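Local structure of diaminopimelate decarboxylase (Aquifex aeolicus, 2P3E) at residues Phe32-Tyr37 against Ile290-Val295; Asp84-Gly89 against Val105-Gly110; Ala149-Arg154 against Glu194-Val199. The protein probably catalyses the pyridoxal 5'-phosphate-dependent decarboxylation of meso-diaminopimelate to L-lysine, the last step of the diaminopimelate pathway of lysine biosynthesis. All blocks are in the same frame, centred on the assembly; numbering follows the deposited sequence.

Contact 1 (Phe32-Tyr37 against Ile290-Val295); sequences FGTPLY and ILITQV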
# COMPACT_ATOMS: atom_id res chain seq x y z
N PHE B 32 4.70 10.86 21.67
CA PHE B 32 5.29 10.46 20.39
C PHE B 32 4.47 10.88 19.16
O PHE B 32 4.92 10.73 18.02
CB PHE B 32 5.57 8.95 20.38
CG PHE B 32 6.64 8.53 21.35
CD1 PHE B 32 7.99 8.83 21.09
CD2 PHE B 32 6.31 7.86 22.53
CE1 PHE B 32 8.99 8.46 22.00
CE2 PHE B 32 7.30 7.49 23.43
CZ PHE B 32 8.63 7.79 23.17
N GLY B 33 3.27 11.38 19.40
CA GLY B 33 2.37 11.80 18.33
C GLY B 33 1.53 10.64 17.77
O GLY B 33 1.76 9.47 18.12
N THR B 34 0.54 10.97 16.94
CA THR B 34 -0.26 9.95 16.24
C THR B 34 -0.23 10.25 14.74
O THR B 34 0.03 11.39 14.35
CB THR B 34 -1.74 9.91 16.73
OG1 THR B 34 -2.31 11.23 16.66
CG2 THR B 34 -1.84 9.40 18.17
N PRO B 35 -0.47 9.23 13.88
CA PRO B 35 -0.65 7.80 14.19
C PRO B 35 0.59 7.20 14.86
O PRO B 35 1.71 7.63 14.59
CB PRO B 35 -0.85 7.15 12.81
CG PRO B 35 -1.28 8.27 11.92
CD PRO B 35 -0.57 9.49 12.43
N LEU B 36 0.36 6.22 15.74
CA LEU B 36 1.43 5.56 16.49
C LEU B 36 1.20 4.05 16.55
O LEU B 36 0.13 3.59 17.01
CB LEU B 36 1.50 6.12 17.93
CG LEU B 36 2.66 5.66 18.82
CD1 LEU B 36 3.98 6.15 18.23
CD2 LEU B 36 2.51 6.17 20.28
N TYR B 37 2.18 3.29 16.09
CA TYR B 37 2.19 1.84 16.30
C TYR B 37 2.89 1.52 17.61
O TYR B 37 4.05 1.90 17.82
CB TYR B 37 2.88 1.12 15.15
CG TYR B 37 1.96 0.77 13.99
CD1 TYR B 37 1.97 1.51 12.80
CD2 TYR B 37 1.09 -0.31 14.09
CE1 TYR B 37 1.11 1.16 11.72
CE2 TYR B 37 0.24 -0.65 13.04
CZ TYR B 37 0.25 0.08 11.86
OH TYR B 37 -0.60 -0.31 10.84
N ILE B 290 -0.65 -2.50 18.39
CA ILE B 290 -1.89 -1.75 18.30
C ILE B 290 -1.61 -0.39 17.65
O ILE B 290 -0.49 0.15 17.77
CB ILE B 290 -2.61 -1.59 19.67
CG1 ILE B 290 -1.83 -0.71 20.63
CG2 ILE B 290 -2.89 -2.95 20.34
CD1 ILE B 290 -2.64 -0.37 21.85
N LEU B 291 -2.59 0.14 16.94
CA LEU B 291 -2.44 1.41 16.26
C LEU B 291 -3.25 2.47 17.00
O LEU B 291 -4.47 2.32 17.17
CB LEU B 291 -2.87 1.31 14.80
CG LEU B 291 -2.88 2.59 13.94
CD1 LEU B 291 -1.49 3.21 13.84
CD2 LEU B 291 -3.43 2.26 12.53
N ILE B 292 -2.56 3.53 17.43
CA ILE B 292 -3.22 4.64 18.13
C ILE B 292 -3.43 5.77 17.15
O ILE B 292 -2.52 6.16 16.41
CB ILE B 292 -2.39 5.19 19.34
CG1 ILE B 292 -1.94 4.05 20.27
CG2 ILE B 292 -3.20 6.28 20.11
CD1 ILE B 292 -3.07 3.11 20.78
N THR B 293 -4.65 6.30 17.16
CA THR B 293 -5.01 7.37 16.25
C THR B 293 -5.83 8.43 16.98
O THR B 293 -6.54 8.12 17.92
CB THR B 293 -5.75 6.81 14.99
OG1 THR B 293 -6.05 7.87 14.09
CG2 THR B 293 -7.06 6.08 15.36
N GLN B 294 -5.71 9.68 16.55
CA GLN B 294 -6.45 10.79 17.17
C GLN B 294 -7.61 11.24 16.30
O GLN B 294 -7.48 11.40 15.07
CB GLN B 294 -5.49 11.95 17.45
CG GLN B 294 -6.13 13.12 18.21
CD GLN B 294 -5.20 14.30 18.31
OE1 GLN B 294 -4.66 14.77 17.30
NE2 GLN B 294 -5.01 14.79 19.52
N VAL B 295 -8.76 11.44 16.94
CA VAL B 295 -9.96 11.96 16.29
C VAL B 295 -9.74 13.43 15.89
O VAL B 295 -9.35 14.26 16.72
CB VAL B 295 -11.22 11.83 17.21
CG1 VAL B 295 -12.45 12.44 16.52
CG2 VAL B 295 -11.48 10.35 17.60
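Leu291 lays its CD1 methyl over one face of the Tyr37 ring, 3.9 Å from the ring centroid and only 10° off the ring normal, a CH-pi contact by geometry. CG of Leu291 stands anti to its backbone N (chi1 175°); chi1 swings CG toward the ring side and chi2 then brings CD1 over its face. CD1 of Leu291 also lies 4.1 Å from CB of Pro35, in the loop just before the strand. On the other face of the sheet Leu36 and Ile292 meet near their backbones, CB to CB; Leu36 packs on Leu28, and Ile292 on Leu25, of helix 25-32.

Strand 36-40 pairs antiparallel with strand 289-301 in a mixed sheet separate from the parallel barrel sheet. Leu36 and Ile292 form a hydrogen-bonded pair: N of Ile292 gives O of Leu36 a nearly straight bond of 2.7 Å (178° at the hydrogen), and N of Leu36 returns one of 3.0 Å to O of Ile292. O of Ile292 also receives a CA-H...O contact from CA of Pro35 at 3.3 Å.

Further out, Thr34 crosses Gln294 in van der Waals packing, its OG1 3.4 Å from CB of Gln294. Asp310 forms the polar edge: its OD2 bonds to OG1 of Thr34, its OD1 to OG1 of Thr293 and N of Gln294. The methyl limits movement of the Tyr37 ring on one face, while the hydroxyl's bond to O of Asp315 holds its tip, about 8 Å, side chain to side chain, from Arg318 and Tyr377, probable substrate-binding residues.

Contact 2 (Asp84-Gly89 against Val105-Gly110); sequences DIVSGG and VYAGVG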
# COMPACT_ATOMS: atom_id res chain seq x y z
N ASP B 84 11.85 -16.96 8.12
CA ASP B 84 11.24 -17.35 6.85
C ASP B 84 11.17 -16.08 6.02
O ASP B 84 10.44 -15.14 6.36
CB ASP B 84 9.85 -17.97 7.13
CG ASP B 84 8.91 -17.96 5.90
OD1 ASP B 84 9.35 -18.17 4.77
OD2 ASP B 84 7.70 -17.72 6.10
N ILE B 85 11.95 -16.05 4.94
CA ILE B 85 12.08 -14.86 4.12
C ILE B 85 11.52 -15.08 2.72
O ILE B 85 11.44 -16.22 2.26
CB ILE B 85 13.57 -14.38 4.03
CG1 ILE B 85 14.44 -15.43 3.30
CG2 ILE B 85 14.09 -14.06 5.46
CD1 ILE B 85 15.83 -14.93 2.83
N VAL B 86 11.11 -13.98 2.06
CA VAL B 86 10.59 -14.03 0.69
C VAL B 86 11.26 -13.01 -0.25
O VAL B 86 10.80 -12.79 -1.36
CB VAL B 86 9.01 -13.86 0.65
CG1 VAL B 86 8.32 -14.95 1.48
CG2 VAL B 86 8.60 -12.50 1.17
N SER B 87 12.37 -12.42 0.17
CA SER B 87 13.05 -11.42 -0.66
C SER B 87 14.46 -11.19 -0.14
O SER B 87 14.79 -11.59 0.98
CB SER B 87 12.29 -10.07 -0.62
OG SER B 87 12.49 -9.44 0.64
N GLY B 88 15.28 -10.56 -0.98
CA GLY B 88 16.62 -10.14 -0.61
C GLY B 88 16.60 -9.12 0.51
O GLY B 88 17.49 -9.11 1.33
N GLY B 89 15.58 -8.26 0.53
CA GLY B 89 15.43 -7.30 1.63
C GLY B 89 15.23 -7.96 2.99
O GLY B 89 15.76 -7.48 4.00
N VAL B 105 15.14 -19.77 5.91
CA VAL B 105 14.53 -20.46 4.77
C VAL B 105 13.89 -19.42 3.82
O VAL B 105 13.35 -18.41 4.27
CB VAL B 105 13.49 -21.54 5.21
CG1 VAL B 105 14.18 -22.65 6.04
CG2 VAL B 105 12.34 -20.91 6.02
N TYR B 106 13.94 -19.69 2.52
CA TYR B 106 13.58 -18.68 1.54
C TYR B 106 12.44 -19.20 0.67
O TYR B 106 12.64 -20.13 -0.13
CB TYR B 106 14.81 -18.32 0.69
CG TYR B 106 14.73 -17.09 -0.25
CD1 TYR B 106 15.90 -16.56 -0.82
CD2 TYR B 106 13.53 -16.46 -0.55
CE1 TYR B 106 15.86 -15.45 -1.68
CE2 TYR B 106 13.49 -15.35 -1.42
CZ TYR B 106 14.66 -14.85 -1.97
OH TYR B 106 14.63 -13.75 -2.83
N ALA B 107 11.25 -18.62 0.82
CA ALA B 107 10.08 -19.03 0.05
C ALA B 107 9.66 -18.00 -1.01
O ALA B 107 10.31 -16.99 -1.20
CB ALA B 107 8.92 -19.32 0.96
N GLY B 108 8.57 -18.30 -1.70
CA GLY B 108 7.96 -17.36 -2.63
C GLY B 108 8.56 -17.38 -4.02
O GLY B 108 9.56 -18.06 -4.28
N VAL B 109 7.91 -16.64 -4.91
CA VAL B 109 8.34 -16.50 -6.29
C VAL B 109 9.11 -15.17 -6.44
O VAL B 109 9.47 -14.79 -7.57
CB VAL B 109 7.12 -16.54 -7.27
CG1 VAL B 109 6.41 -17.88 -7.18
CG2 VAL B 109 6.15 -15.39 -7.01
N GLY B 110 9.38 -14.51 -5.30
CA GLY B 110 10.10 -13.24 -5.27
C GLY B 110 11.61 -13.45 -5.21
O GLY B 110 12.24 -13.21 -4.17
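Ile85 and Tyr106 form the main apolar contact. CD1 of Ile85 sits over one face of the Tyr106 ring, displaced toward its rim, 4.2 Å from the centroid and 25° off the normal. CG of Tyr106 is anti to its backbone N (chi1 -169°), which sends the ring along the neighbouring chain until CE2 of Tyr106 comes 3.4 Å from C of Val86. On the other face, CG2 of Val105 packs against CB of Asp84.

Two backbone hydrogen bonds define the parallel register. N of Ile85 donates to O of Val105 (2.8 Å, 177° at the hydrogen), and O of Ile85 accepts from N of Ala107. Buried O of Ala107 has no hydrogen-bond partner, only a CA-H...O contact from CA of Val86. The Tyr106 hydroxyl donates to a lone pair of the Gly110 carbonyl O at 2.8 Å.

The contact belongs to a beta-alpha-beta unit of the TIM-barrel pyridoxal-binding domain, strand 82-85, helix 88-96 and strand 104-106. Ser87 is the N-cap of that helix, its OG bonded to N of Glu90 and to O of Asn386 of the second subunit. Tyr106 packs against helix 113-121, while Asp84 and Val105 touch strand 59-63 and Glu279, a probable pyridoxal phosphate ligand.

Contact 3 (Ala149-Arg154 against Glu194-Val199); sequences ARIAIR and ENLEIV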
# COMPACT_ATOMS: atom_id res chain seq x y z
N ALA B 149 23.20 -25.35 -3.43
CA ALA B 149 21.94 -24.79 -2.92
C ALA B 149 21.09 -25.92 -2.36
O ALA B 149 20.79 -26.87 -3.07
CB ALA B 149 21.19 -24.04 -4.01
N ARG B 150 20.72 -25.81 -1.09
CA ARG B 150 19.86 -26.80 -0.44
C ARG B 150 18.40 -26.47 -0.73
O ARG B 150 17.97 -25.32 -0.55
CB ARG B 150 20.12 -26.81 1.06
CG ARG B 150 21.37 -27.56 1.49
CD ARG B 150 21.68 -27.25 2.95
NE ARG B 150 21.99 -25.83 3.10
CZ ARG B 150 23.20 -25.31 2.94
NH1 ARG B 150 24.24 -26.10 2.65
NH2 ARG B 150 23.39 -24.00 3.07
N ILE B 151 17.64 -27.46 -1.19
CA ILE B 151 16.27 -27.21 -1.62
C ILE B 151 15.19 -28.11 -0.98
O ILE B 151 15.44 -29.25 -0.55
CB ILE B 151 16.12 -27.30 -3.17
CG1 ILE B 151 16.39 -28.74 -3.63
CG2 ILE B 151 17.04 -26.27 -3.89
CD1 ILE B 151 15.65 -29.10 -4.92
N ALA B 152 13.98 -27.54 -0.95
CA ALA B 152 12.75 -28.27 -0.74
C ALA B 152 11.82 -27.89 -1.87
O ALA B 152 11.92 -26.79 -2.42
CB ALA B 152 12.13 -27.88 0.59
N ILE B 153 10.89 -28.77 -2.21
CA ILE B 153 9.82 -28.39 -3.14
C ILE B 153 8.61 -27.95 -2.31
O ILE B 153 8.23 -28.62 -1.34
CB ILE B 153 9.42 -29.56 -4.11
CG1 ILE B 153 10.61 -30.02 -4.97
CG2 ILE B 153 8.22 -29.16 -5.01
CD1 ILE B 153 11.25 -28.94 -5.78
N ARG B 154 8.02 -26.81 -2.70
CA ARG B 154 6.76 -26.41 -2.09
C ARG B 154 5.61 -27.22 -2.68
O ARG B 154 5.32 -27.11 -3.87
CB ARG B 154 6.45 -24.93 -2.26
CG ARG B 154 5.20 -24.59 -1.44
CD ARG B 154 4.70 -23.21 -1.69
NE ARG B 154 3.45 -22.91 -0.96
CZ ARG B 154 3.07 -21.68 -0.64
NH1 ARG B 154 3.83 -20.64 -0.98
NH2 ARG B 154 1.94 -21.47 0.01
N GLU B 194 23.34 -31.20 -10.48
CA GLU B 194 24.53 -31.46 -9.66
C GLU B 194 24.85 -30.43 -8.57
O GLU B 194 25.51 -30.77 -7.59
CB GLU B 194 25.76 -31.66 -10.55
OE2 GLU B 194 26.72 -33.11 -13.46
N ASN B 195 24.38 -29.18 -8.72
CA ASN B 195 24.67 -28.13 -7.73
C ASN B 195 23.57 -27.92 -6.68
O ASN B 195 23.68 -27.01 -5.84
CB ASN B 195 24.97 -26.79 -8.45
CG ASN B 195 25.99 -26.96 -9.55
OD1 ASN B 195 27.06 -27.51 -9.32
ND2 ASN B 195 25.65 -26.51 -10.75
N LEU B 196 22.53 -28.75 -6.73
CA LEU B 196 21.46 -28.69 -5.74
C LEU B 196 21.58 -29.86 -4.80
O LEU B 196 21.98 -30.96 -5.20
CB LEU B 196 20.08 -28.75 -6.39
CG LEU B 196 19.73 -27.70 -7.44
CD1 LEU B 196 18.30 -27.91 -7.86
CD2 LEU B 196 20.00 -26.28 -6.91
N GLU B 197 21.23 -29.63 -3.55
CA GLU B 197 21.15 -30.69 -2.57
C GLU B 197 19.72 -30.72 -2.04
O GLU B 197 19.26 -29.78 -1.36
CB GLU B 197 22.14 -30.40 -1.45
CG GLU B 197 22.22 -31.49 -0.41
CD GLU B 197 23.13 -31.10 0.75
OE1 GLU B 197 23.89 -30.11 0.60
OE2 GLU B 197 23.06 -31.78 1.80
N ILE B 198 19.01 -31.81 -2.36
CA ILE B 198 17.63 -32.00 -1.89
C ILE B 198 17.60 -32.37 -0.42
O ILE B 198 18.09 -33.44 -0.03
CB ILE B 198 16.93 -33.12 -2.70
CG1 ILE B 198 16.87 -32.72 -4.17
CG2 ILE B 198 15.54 -33.42 -2.11
CD1 ILE B 198 16.53 -33.88 -5.11
N VAL B 199 17.05 -31.49 0.41
CA VAL B 199 17.05 -31.68 1.87
C VAL B 199 15.67 -31.59 2.54
O VAL B 199 15.53 -31.91 3.73
CB VAL B 199 17.99 -30.69 2.63
CG1 VAL B 199 19.47 -30.85 2.17
CG2 VAL B 199 17.53 -29.25 2.48
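Asn195 and Ala149 open the pairing: O of Asn195, just ahead of the strand, accepts a hydrogen bond of 3.0 Å from N of Ala149. Leu196 follows, its CD2 3.9 Å from CB of Ala149 and its CD1 turned to CD1 of Ile151. Glu197 then bonds to strand 149-156 through both its N and its O, N to O of Ala149 and O from N of Ile151, each 2.8 Å long, with both donors tilted by 30° or more from the acceptor's carbonyl plane.

The Glu197 side chain, extended beyond CG, lies alongside that of Arg150, and its OE1 comes 3.7 Å from CG of Arg150. The charged ends do not pair: OE1 of Glu197 and NH1 of Arg150 are 4.5 Å apart and the two planes 82° from each other, while the guanidinium binds Glu123 and the carbonyls of Ile124 and Leu125.

These are adjacent parallel strands of the TIM-barrel domain, their short axes at 47°, with helices 132-145 and 183-191 packed over the face bearing Ile151 and Ile198. CG1 of Ile198 meets CD1 of Ile151 at 3.9 Å. An alanine in place of Ile151 would probably open a gap between Leu196, Ile198 and those helices, since the methyl that touches both side chains would be gone. Val199 ends the run, its N bonded to O of Ile151 and its CG2 3.8 Å from CB of Arg150.

Contacts 2 and 3 lie in the same parallel sheet, their centres 15 Å and their nearest atoms about 5 Å apart; strand 126-129 runs between them, pairing with 104-106 on one side and 149-156 on the other. Contact 1 belongs to a separate mixed sheet across the chain's centre, 31 Å from contact 2 and 45 Å from contact 3, centre to centre, yet its chain loop encloses both. Contact 2 is nearest the likely cofactor site: between side chains, Val86 is about 5 Å from Lys65, to which the cofactor is probably attached in the active enzyme, though not in this structure, and Val105 about 3 Å from Glu279, against about 12 Å for Val199 of contact 3.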